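Local coordinates for beta-agarase AgaA (Microbulbifer thermotolerans, PDB 3WZ1), which hydrolyses the beta-1,4-galactosidic linkages of agarose in endo fashion, giving mainly neoagarotetraose, and is represented here by its GH16 catalytic domain, at residues K18-H23 against Y272-I277; K73-S78 against R261-V266; Y146-H151 against G179-D184. All blocks are in the same frame, centred on the assembly; numbering follows the deposited sequence. Where two conformers were deposited one is given.

Interaction 1 of 3, residues K18-H23 against Y272-I277; sequences KTWELH and YKPVPI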
loop_
_atom_site.group_PDB
_atom_site.type_symbol
_atom_site.label_atom_id
_atom_site.label_comp_id
_atom_site.label_asym_id
_atom_site.label_seq_id
_atom_site.Cartn_x
_atom_site.Cartn_y
_atom_site.Cartn_z
ATOM N N LYS A 18 -3.708 -9.078 -26.177
ATOM C CA LYS A 18 -3.594 -9.601 -24.820
ATOM C C LYS A 18 -4.833 -9.314 -23.975
ATOM O O LYS A 18 -5.699 -8.504 -24.354
ATOM C CB LYS A 18 -2.362 -9.032 -24.130
ATOM C CG LYS A 18 -1.055 -9.441 -24.785
ATOM C CD LYS A 18 0.077 -9.483 -23.772
ATOM C CE LYS A 18 1.420 -9.805 -24.417
ATOM N NZ LYS A 18 2.045 -8.611 -25.010
ATOM N N THR A 19 -4.883 -10.014 -22.852
ATOM C CA THR A 19 -5.957 -9.902 -21.881
ATOM C C THR A 19 -5.364 -10.020 -20.474
ATOM O O THR A 19 -4.230 -10.430 -20.315
ATOM C CB THR A 19 -7.028 -10.965 -22.166
ATOM O OG1 THR A 19 -8.196 -10.715 -21.373
ATOM C CG2 THR A 19 -6.492 -12.376 -21.906
ATOM N N TRP A 20 -6.128 -9.618 -19.477
ATOM C CA TRP A 20 -5.685 -9.661 -18.089
ATOM C C TRP A 20 -6.049 -10.987 -17.463
ATOM O O TRP A 20 -7.234 -11.345 -17.405
ATOM C CB TRP A 20 -6.319 -8.546 -17.280
ATOM C CG TRP A 20 -5.872 -7.177 -17.692
ATOM C CD1 TRP A 20 -6.615 -6.221 -18.323
ATOM C CD2 TRP A 20 -4.566 -6.612 -17.521
ATOM N NE1 TRP A 20 -5.875 -5.104 -18.539
ATOM C CE2 TRP A 20 -4.611 -5.303 -18.055
ATOM C CE3 TRP A 20 -3.371 -7.067 -16.948
ATOM C CZ2 TRP A 20 -3.506 -4.459 -18.056
ATOM C CZ3 TRP A 20 -2.278 -6.215 -16.935
ATOM C CH2 TRP A 20 -2.357 -4.924 -17.483
ATOM N N GLU A 21 -5.048 -11.682 -16.957
ATOM C CA GLU A 21 -5.227 -12.946 -16.272
ATOM C C GLU A 21 -5.022 -12.761 -14.766
ATOM O O GLU A 21 -4.003 -12.223 -14.320
ATOM C CB GLU A 21 -4.232 -13.961 -16.812
ATOM C CG GLU A 21 -4.337 -15.364 -16.241
ATOM C CD GLU A 21 -3.512 -16.340 -17.065
ATOM O OE1 GLU A 21 -3.988 -16.786 -18.116
ATOM O OE2 GLU A 21 -2.368 -16.614 -16.688
ATOM N N LEU A 22 -5.986 -13.232 -13.988
ATOM C CA LEU A 22 -5.919 -13.095 -12.538
ATOM C C LEU A 22 -4.769 -13.883 -11.960
ATOM O O LEU A 22 -4.631 -15.104 -12.223
ATOM C CB LEU A 22 -7.222 -13.560 -11.888
ATOM C CG LEU A 22 -7.393 -13.284 -10.383
ATOM C CD1 LEU A 22 -7.737 -11.829 -10.096
ATOM C CD2 LEU A 22 -8.471 -14.221 -9.859
ATOM N N HIS A 23 -3.946 -13.213 -11.162
ATOM C CA HIS A 23 -2.832 -13.832 -10.471
ATOM C C HIS A 23 -3.344 -14.400 -9.144
ATOM O O HIS A 23 -4.162 -13.766 -8.459
ATOM C CB HIS A 23 -1.777 -12.753 -10.220
ATOM C CG HIS A 23 -0.526 -13.252 -9.580
ATOM N ND1 HIS A 23 -0.468 -13.648 -8.264
ATOM C CD2 HIS A 23 0.722 -13.406 -10.071
ATOM C CE1 HIS A 23 0.759 -14.033 -7.971
ATOM N NE2 HIS A 23 1.507 -13.884 -9.049
ATOM N N TYR A 272 -3.172 -8.662 -11.763
ATOM C CA TYR A 272 -3.374 -9.277 -13.086
ATOM C C TYR A 272 -2.113 -9.204 -13.915
ATOM O O TYR A 272 -1.385 -8.201 -13.878
ATOM C CB TYR A 272 -4.509 -8.578 -13.865
ATOM C CG TYR A 272 -5.890 -8.715 -13.257
ATOM C CD1 TYR A 272 -6.312 -7.856 -12.263
ATOM C CD2 TYR A 272 -6.782 -9.719 -13.677
ATOM C CE1 TYR A 272 -7.562 -7.976 -11.691
ATOM C CE2 TYR A 272 -8.035 -9.834 -13.103
ATOM C CZ TYR A 272 -8.421 -8.957 -12.117
ATOM O OH TYR A 272 -9.689 -9.084 -11.550
ATOM N N LYS A 273 -1.913 -10.257 -14.714
ATOM C CA LYS A 273 -0.807 -10.354 -15.642
ATOM C C LYS A 273 -1.346 -10.271 -17.063
ATOM O O LYS A 273 -2.362 -10.885 -17.365
ATOM C CB LYS A 273 -0.103 -11.688 -15.465
ATOM C CG LYS A 273 0.423 -11.912 -14.064
ATOM C CD LYS A 273 1.619 -11.038 -13.762
ATOM C CE LYS A 273 2.869 -11.446 -14.525
ATOM N NZ LYS A 273 4.043 -10.600 -14.147
ATOM N N PRO A 274 -0.669 -9.518 -17.929
ATOM C CA PRO A 274 -1.128 -9.453 -19.309
ATOM C C PRO A 274 -0.603 -10.674 -20.069
ATOM O O PRO A 274 0.603 -10.969 -20.026
ATOM C CB PRO A 274 -0.527 -8.134 -19.800
ATOM C CG PRO A 274 0.757 -8.014 -19.053
ATOM C CD PRO A 274 0.519 -8.670 -17.705
ATOM N N VAL A 275 -1.509 -11.402 -20.725
ATOM C CA VAL A 275 -1.179 -12.642 -21.407
ATOM C C VAL A 275 -1.853 -12.663 -22.775
ATOM O O VAL A 275 -2.878 -12.032 -22.970
ATOM C CB VAL A 275 -1.585 -13.876 -20.591
ATOM C CG1 VAL A 275 -0.916 -13.852 -19.212
ATOM C CG2 VAL A 275 -3.094 -13.975 -20.460
ATOM N N PRO A 276 -1.243 -13.343 -23.748
ATOM C CA PRO A 276 -1.903 -13.484 -25.036
ATOM C C PRO A 276 -3.316 -14.068 -24.938
ATOM O O PRO A 276 -3.575 -14.973 -24.146
ATOM C CB PRO A 276 -0.991 -14.477 -25.765
ATOM C CG PRO A 276 0.338 -14.280 -25.149
ATOM C CD PRO A 276 0.042 -14.055 -23.705
ATOM N N ILE A 277 -4.212 -13.530 -25.757
ATOM C CA ILE A 277 -5.538 -14.085 -25.931
ATOM C C ILE A 277 -5.417 -15.447 -26.607
ATOM O O ILE A 277 -4.695 -15.560 -27.599
ATOM C CB ILE A 277 -6.377 -13.124 -26.790
ATOM C CG1 ILE A 277 -6.704 -11.874 -25.962
ATOM C CG2 ILE A 277 -7.679 -13.780 -27.243
ATOM C CD1 ILE A 277 -7.041 -10.656 -26.771
#
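T19 pairs with V275 and E21 with K273 in an antiparallel strand pairing that joins 18-22 to 272-276. At each pair two backbone hydrogen bonds run in opposite senses; T19 N reaches V275 O at 2.8 Å, and E21 N donates to K273 O almost straight, at 171°. P274 and P276, which have no amide hydrogen to give, occupy non-hydrogen-bonded positions against W20 and K18, so the pairing loses nothing to them. In the beta-jelly roll this is where the first strand of the chain meets the last one, 264-276, whose backbone is also bonded at Y272 to Y103 of strand 102-109. W20, L22, Y272 and P274 share one face. The W20 side chain crosses that of Y272 at about a right angle, CE3 lying 3.6 Å from Y272 CB, while CZ3 rests 3.8 Å from P274 CD. L22 brings only one methyl to the Y272 ring, CD1 being 3.6 Å from CZ. The indole is fixed further by W20 NE1 bonding to A12 O and by an edge-to-face stack with Y192. On the other face E21 holds CG anti to its backbone N (chi1 -177°), and its carboxylate lies beside the V275 methyls, OE1 3.8 Å from CG2. Past the strand end, I277 CD1 folds back to within 3.5 Å of K18 O.

Interaction 2 of 3, residues K73-S78 against R261-V266; sequences KLAITS and RNTYYV
N262 and S78 meet just before strand 264-276 begins, beside the irregular part of strand 73-80, and the asparagine can be followed outward. Its CB lies 3.3 Å from S78 OG. CG sits between the backbone N and the carbonyl carbon (chi1 67°), which puts it 3.8 Å from T77 OG1. At the tip, OD1 accepts the hydroxyl of its neighbour T263, OG1 to OD1 2.7 Å, with the donor tilted 35° from the amide plane; ND2 donates to L256 O. The backbone takes part as well: S78 OG donates to N262 O at 2.8 Å, in the carbonyl plane and on a lone pair. T77 OG1 stands 2.9 Å from T263 OG1, a probable hydrogen bond, though its proton could also turn to N262 O, a weaker partner. An alanine at N262 would probably leave T263 OG1 without its acceptor and L256 O without its donor, and let the threonine hydroxyl turn. Beyond this cluster regular antiparallel pairing takes over, with I76 and L74 forming hydrogen-bonded pairs with Y264 and V266. I76 and Y264 lie side by side pointing the same way, I76 CB 3.9 Å from Y264 CD2. On the opposite face A75 CB is 4.1 Å from Y265 CE1, and T263 CG2 sits over the rim of one face of that ring. K73 NZ bonds to D267, a ligand of a bound sodium ion. In the beta-jelly roll of this GH16 domain, strand 73-80 also pairs with 67-70 and 87-94, while 264-276 pairs with 102-109; the face bearing L74, Y264 and V266 packs on I236 of strand 232-239, and Y265 touches F186.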
loop_
_atom_site.group_PDB
_atom_site.type_symbol
_atom_site.label_atom_id
_atom_site.label_comp_id
_atom_site.label_asym_id
_atom_site.label_seq_id
_atom_site.Cartn_x
_atom_site.Cartn_y
_atom_site.Cartn_z
ATOM N N LYS A 73 -13.450 -8.376 4.983
ATOM C CA LYS A 73 -12.400 -7.356 4.926
ATOM C C LYS A 73 -11.173 -7.817 5.681
ATOM O O LYS A 73 -11.284 -8.438 6.741
ATOM C CB LYS A 73 -12.861 -6.060 5.611
ATOM C CG LYS A 73 -14.201 -5.496 5.152
ATOM C CD LYS A 73 -14.063 -4.860 3.807
ATOM C CE LYS A 73 -15.357 -4.202 3.337
ATOM N NZ LYS A 73 -16.269 -5.211 2.722
ATOM N N LEU A 74 -10.010 -7.461 5.150
ATOM C CA LEU A 74 -8.803 -7.421 5.968
ATOM C C LEU A 74 -8.818 -6.149 6.801
ATOM O O LEU A 74 -9.063 -5.060 6.287
ATOM C CB LEU A 74 -7.563 -7.456 5.080
ATOM C CG LEU A 74 -6.210 -7.149 5.724
ATOM C CD1 LEU A 74 -5.756 -8.278 6.634
ATOM C CD2 LEU A 74 -5.189 -6.926 4.633
ATOM N N ALA A 75 -8.539 -6.296 8.101
ATOM C CA ALA A 75 -8.439 -5.174 9.024
ATOM C C ALA A 75 -7.013 -5.055 9.505
ATOM O O ALA A 75 -6.415 -6.048 9.940
ATOM C CB ALA A 75 -9.364 -5.361 10.222
ATOM N N ILE A 76 -6.481 -3.848 9.387
ATOM C CA ILE A 76 -5.208 -3.447 9.939
ATOM C C ILE A 76 -5.529 -2.427 11.021
ATOM O O ILE A 76 -5.996 -1.308 10.718
ATOM C CB ILE A 76 -4.323 -2.805 8.862
ATOM C CG1 ILE A 76 -4.051 -3.738 7.687
ATOM C CG2 ILE A 76 -3.029 -2.247 9.469
ATOM C CD1 ILE A 76 -3.300 -5.011 8.041
ATOM N N THR A 77 -5.251 -2.768 12.272
ATOM C CA THR A 77 -5.594 -1.870 13.372
ATOM C C THR A 77 -4.327 -1.342 14.073
ATOM O O THR A 77 -3.200 -1.550 13.613
ATOM C CB THR A 77 -6.644 -2.511 14.292
ATOM O OG1 THR A 77 -7.235 -1.518 15.148
ATOM C CG2 THR A 77 -6.055 -3.647 15.096
ATOM N N SER A 78 -4.555 -0.587 15.134
ATOM C CA SER A 78 -3.528 0.180 15.814
ATOM C C SER A 78 -3.848 0.233 17.300
ATOM O O SER A 78 -5.014 0.136 17.717
ATOM C CB SER A 78 -3.426 1.591 15.242
ATOM O OG SER A 78 -4.647 2.300 15.351
ATOM N N ARG A 261 -11.949 5.001 14.503
ATOM C CA ARG A 261 -10.890 5.700 13.783
ATOM C C ARG A 261 -9.641 4.883 13.550
ATOM O O ARG A 261 -8.906 5.158 12.606
ATOM C CB ARG A 261 -10.521 6.977 14.536
ATOM C CG ARG A 261 -11.597 8.036 14.396
ATOM C CD ARG A 261 -11.106 9.361 14.922
ATOM N NE ARG A 261 -11.143 9.389 16.374
ATOM C CZ ARG A 261 -10.565 10.317 17.117
ATOM N NH1 ARG A 261 -9.874 11.283 16.530
ATOM N NH2 ARG A 261 -10.664 10.255 18.455
ATOM N N ASN A 262 -9.410 3.872 14.381
ATOM C CA ASN A 262 -8.064 3.322 14.508
ATOM C C ASN A 262 -7.772 2.173 13.555
ATOM O O ASN A 262 -6.729 1.530 13.665
ATOM C CB ASN A 262 -7.819 2.906 15.976
ATOM C CG ASN A 262 -8.678 1.733 16.418
ATOM O OD1 ASN A 262 -9.414 1.135 15.640
ATOM N ND2 ASN A 262 -8.567 1.382 17.702
ATOM N N THR A 263 -8.661 1.935 12.593
ATOM C CA THR A 263 -8.541 0.761 11.747
ATOM C C THR A 263 -8.654 1.105 10.268
ATOM O O THR A 263 -9.525 1.883 9.855
ATOM C CB THR A 263 -9.581 -0.312 12.137
ATOM O OG1 THR A 263 -9.425 -0.617 13.532
ATOM C CG2 THR A 263 -9.390 -1.580 11.349
ATOM N N TYR A 264 -7.765 0.473 9.500
ATOM C CA TYR A 264 -7.664 0.585 8.027
ATOM C C TYR A 264 -8.211 -0.703 7.463
ATOM O O TYR A 264 -7.810 -1.776 7.898
ATOM C CB TYR A 264 -6.181 0.766 7.683
ATOM C CG TYR A 264 -5.669 0.499 6.279
ATOM C CD1 TYR A 264 -6.347 0.931 5.137
ATOM C CD2 TYR A 264 -4.448 -0.120 6.094
ATOM C CE1 TYR A 264 -5.828 0.714 3.882
ATOM C CE2 TYR A 264 -3.906 -0.310 4.829
ATOM C CZ TYR A 264 -4.614 0.081 3.720
ATOM O OH TYR A 264 -4.071 -0.124 2.449
ATOM N N TYR A 265 -9.160 -0.619 6.531
ATOM C CA TYR A 265 -9.849 -1.810 6.010
ATOM C C TYR A 265 -9.570 -2.013 4.546
ATOM O O TYR A 265 -9.601 -1.054 3.776
ATOM C CB TYR A 265 -11.377 -1.707 6.177
ATOM C CG TYR A 265 -11.834 -1.621 7.599
ATOM C CD1 TYR A 265 -12.008 -2.759 8.366
ATOM C CD2 TYR A 265 -12.104 -0.389 8.175
ATOM C CE1 TYR A 265 -12.442 -2.675 9.678
ATOM C CE2 TYR A 265 -12.514 -0.299 9.488
ATOM C CZ TYR A 265 -12.692 -1.440 10.221
ATOM O OH TYR A 265 -13.089 -1.335 11.549
ATOM N N VAL A 266 -9.323 -3.260 4.170
ATOM C CA VAL A 266 -9.068 -3.611 2.773
ATOM C C VAL A 266 -10.099 -4.634 2.335
ATOM O O VAL A 266 -10.137 -5.748 2.837
ATOM C CB VAL A 266 -7.618 -4.111 2.605
ATOM C CG1 VAL A 266 -7.371 -4.597 1.173
ATOM C CG2 VAL A 266 -6.650 -3.006 2.988
#

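Interaction 3 of 3, residues Y146-H151 against G179-D184; sequences YAERLH and GTKWRD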
loop_
_atom_site.group_PDB
_atom_site.type_symbol
_atom_site.label_atom_id
_atom_site.label_comp_id
_atom_site.label_asym_id
_atom_site.label_seq_id
_atom_site.Cartn_x
_atom_site.Cartn_y
_atom_site.Cartn_z
ATOM N N TYR A 146 -4.082 16.896 3.781
ATOM C CA TYR A 146 -3.686 15.496 3.629
ATOM C C TYR A 146 -4.874 14.558 3.477
ATOM O O TYR A 146 -4.822 13.558 2.745
ATOM C CB TYR A 146 -2.789 15.049 4.789
ATOM C CG TYR A 146 -1.401 15.658 4.703
ATOM C CD1 TYR A 146 -0.450 15.121 3.846
ATOM C CD2 TYR A 146 -1.043 16.794 5.426
ATOM C CE1 TYR A 146 0.807 15.681 3.704
ATOM C CE2 TYR A 146 0.224 17.344 5.301
ATOM C CZ TYR A 146 1.150 16.780 4.450
ATOM O OH TYR A 146 2.410 17.330 4.329
ATOM N N ALA A 147 -5.971 14.868 4.145
ATOM C CA ALA A 147 -7.173 14.042 4.076
ATOM C C ALA A 147 -7.804 14.003 2.682
ATOM O O ALA A 147 -8.552 13.088 2.361
ATOM C CB ALA A 147 -8.185 14.515 5.100
ATOM N N GLU A 148 -7.494 15.001 1.865
ATOM C CA GLU A 148 -7.973 15.039 0.482
ATOM C C GLU A 148 -6.971 14.524 -0.539
ATOM O O GLU A 148 -7.225 14.638 -1.757
ATOM C CB GLU A 148 -8.444 16.458 0.129
ATOM C CG GLU A 148 -9.674 16.826 0.930
ATOM C CD GLU A 148 -10.159 18.250 0.759
ATOM O OE1 GLU A 148 -9.657 18.978 -0.105
ATOM O OE2 GLU A 148 -11.074 18.620 1.527
ATOM N N ARG A 149 -5.882 13.889 -0.095
ATOM C CA ARG A 149 -4.778 13.523 -0.985
ATOM C C ARG A 149 -4.441 12.014 -0.890
ATOM O O ARG A 149 -4.512 11.428 0.186
ATOM C CB ARG A 149 -3.546 14.378 -0.637
ATOM C CG ARG A 149 -3.799 15.898 -0.574
ATOM C CD ARG A 149 -3.308 16.568 -1.825
ATOM N NE ARG A 149 -3.893 17.826 -2.350
ATOM C CZ ARG A 149 -4.858 18.636 -1.873
ATOM N NH1 ARG A 149 -5.502 18.499 -0.719
ATOM N NH2 ARG A 149 -5.174 19.662 -2.641
ATOM N N LEU A 150 -4.039 11.428 -2.012
ATOM C CA LEU A 150 -3.395 10.090 -2.055
ATOM C C LEU A 150 -1.959 10.324 -2.512
ATOM O O LEU A 150 -1.719 11.018 -3.503
ATOM C CB LEU A 150 -4.104 9.179 -3.051
ATOM C CG LEU A 150 -5.561 8.847 -2.731
ATOM C CD1 LEU A 150 -6.233 8.156 -3.927
ATOM C CD2 LEU A 150 -5.681 7.995 -1.460
ATOM N N HIS A 151 -0.983 9.777 -1.799
ATOM C CA HIS A 151 0.401 9.940 -2.186
ATOM C C HIS A 151 0.721 8.844 -3.200
ATOM O O HIS A 151 0.691 7.646 -2.861
ATOM C CB HIS A 151 1.317 9.831 -0.968
ATOM C CG HIS A 151 2.738 10.163 -1.261
ATOM N ND1 HIS A 151 3.787 9.445 -0.733
ATOM C CD2 HIS A 151 3.292 11.134 -2.021
ATOM C CE1 HIS A 151 4.925 9.949 -1.164
ATOM N NE2 HIS A 151 4.648 10.996 -1.924
ATOM N N GLY A 179 -13.071 17.691 -3.584
ATOM C CA GLY A 179 -13.010 17.737 -2.119
ATOM C C GLY A 179 -13.182 16.390 -1.416
ATOM O O GLY A 179 -13.427 16.355 -0.223
ATOM N N THR A 180 -13.055 15.290 -2.163
ATOM C CA THR A 180 -13.229 13.950 -1.633
ATOM C C THR A 180 -12.187 13.688 -0.557
ATOM O O THR A 180 -11.003 13.911 -0.770
ATOM C CB THR A 180 -13.057 12.897 -2.744
ATOM O OG1 THR A 180 -14.125 13.056 -3.700
ATOM C CG2 THR A 180 -13.115 11.495 -2.193
ATOM N N LYS A 181 -12.658 13.239 0.586
ATOM C CA LYS A 181 -11.784 12.788 1.669
ATOM C C LYS A 181 -11.774 11.283 1.554
ATOM O O LYS A 181 -12.769 10.608 1.805
ATOM C CB LYS A 181 -12.307 13.268 3.008
ATOM C CG LYS A 181 -12.251 14.789 3.149
ATOM C CD LYS A 181 -13.313 15.280 4.099
ATOM C CE LYS A 181 -13.170 16.767 4.370
ATOM N NZ LYS A 181 -13.343 17.539 3.118
ATOM N N TRP A 182 -10.618 10.758 1.150
ATOM C CA TRP A 182 -10.505 9.354 0.781
ATOM C C TRP A 182 -10.906 8.420 1.927
ATOM O O TRP A 182 -11.494 7.374 1.685
ATOM C CB TRP A 182 -9.088 9.051 0.263
ATOM C CG TRP A 182 -8.725 9.973 -0.868
ATOM C CD1 TRP A 182 -7.967 11.082 -0.799
ATOM C CD2 TRP A 182 -9.211 9.901 -2.217
ATOM N NE1 TRP A 182 -7.905 11.704 -2.024
ATOM C CE2 TRP A 182 -8.678 11.003 -2.911
ATOM C CE3 TRP A 182 -10.049 9.014 -2.898
ATOM C CZ2 TRP A 182 -8.947 11.238 -4.262
ATOM C CZ3 TRP A 182 -10.302 9.232 -4.228
ATOM C CH2 TRP A 182 -9.771 10.343 -4.900
ATOM N N ARG A 183 -10.628 8.822 3.167
ATOM C CA ARG A 183 -11.013 8.036 4.347
ATOM C C ARG A 183 -12.521 7.761 4.500
ATOM O O ARG A 183 -12.918 6.839 5.232
ATOM C CB ARG A 183 -10.519 8.713 5.637
ATOM C CG ARG A 183 -11.155 10.094 5.814
ATOM C CD ARG A 183 -11.508 10.466 7.227
ATOM N NE ARG A 183 -12.299 11.705 7.160
ATOM C CZ ARG A 183 -11.815 12.946 7.101
ATOM N NH1 ARG A 183 -10.525 13.197 7.105
ATOM N NH2 ARG A 183 -12.667 13.974 7.047
ATOM N N ASP A 184 -13.366 8.532 3.815
ATOM C CA ASP A 184 -14.803 8.409 4.028
ATOM C C ASP A 184 -15.488 7.223 3.353
ATOM O O ASP A 184 -16.662 6.965 3.625
ATOM C CB ASP A 184 -15.509 9.688 3.577
ATOM C CG ASP A 184 -15.266 10.858 4.507
ATOM O OD1 ASP A 184 -14.817 10.648 5.643
ATOM O OD2 ASP A 184 -15.550 12.004 4.080
HETATM O O HOH W 1 -8.569 10.740 3.568
HETATM O O HOH W 2 -9.553 14.806 -3.146
#
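L150 lies squarely over one face of the W182 indole, its CG 3.6 Å from the centroid of the five-membered ring and only 2° off the ring normal, a CH-pi contact. Its two methyls spread across the ring, L150 CD2 toward W182 CG and L150 CD1 over the middle of the indole. The opposite face is met by T180 CG2, offset toward the rim, and R149 N stands in plane at the edge. Also at the edge, W182 NE1 gives a weak hydrogen bond to E148 O (3.0 Å, bent to 143°). The other flat group, the R183 guanidinium, has K181 CB above its centre, while A147 CB approaches NH1 obliquely at 3.4 Å; NH1 itself bonds to G137 O. Here the turn from helix 144-147 into strand 150-158 packs on 179-184, the directions of 147-150 and 179-183 being 86° apart. A147 O serves the start of the 3-10 segment 182-184 twice, through a weak bond from W182 N at 3.3 Å and through a water, 2.6 Å from A147 O, that accepts from R183 N. A second water stands between E148 O and T180 O. E148 and K181 lie alongside each other, pointing the same way, and form a salt bridge, NZ meeting OE2 at 3.0 Å on its anti side. The one direct backbone bond and the indole N-H bond are both weak, so bridging water, the CH-pi contact and the salt bridge do much of the joining; the indole, between L150 and T180 CG2, is probably hindered from turning, and the K181 ammonium would probably help keep E148 ionised.

Overall arrangement
Interactions 1 and 2 use different parts of one long strand, 264-276: interaction 2 pairs its beginning with 73-80, interaction 1 its end with the first strand, 18-22. The centres of interactions 1 and 2 are 30 Å apart. Interaction 3 is nested along the chain inside the loop closed by interaction 2, itself nested inside that of interaction 1. Interactions 2 and 3, 17 Å apart between centres and about 8 Å between nearest atoms, both lie near E134, the predicted proton donor: the side chains of Y264 and L150 come within about 8 Å and 7 Å of its side chain, and H151 ND1 bonds to E134 OE1. Interaction 1 lies away from the active site, at the surface.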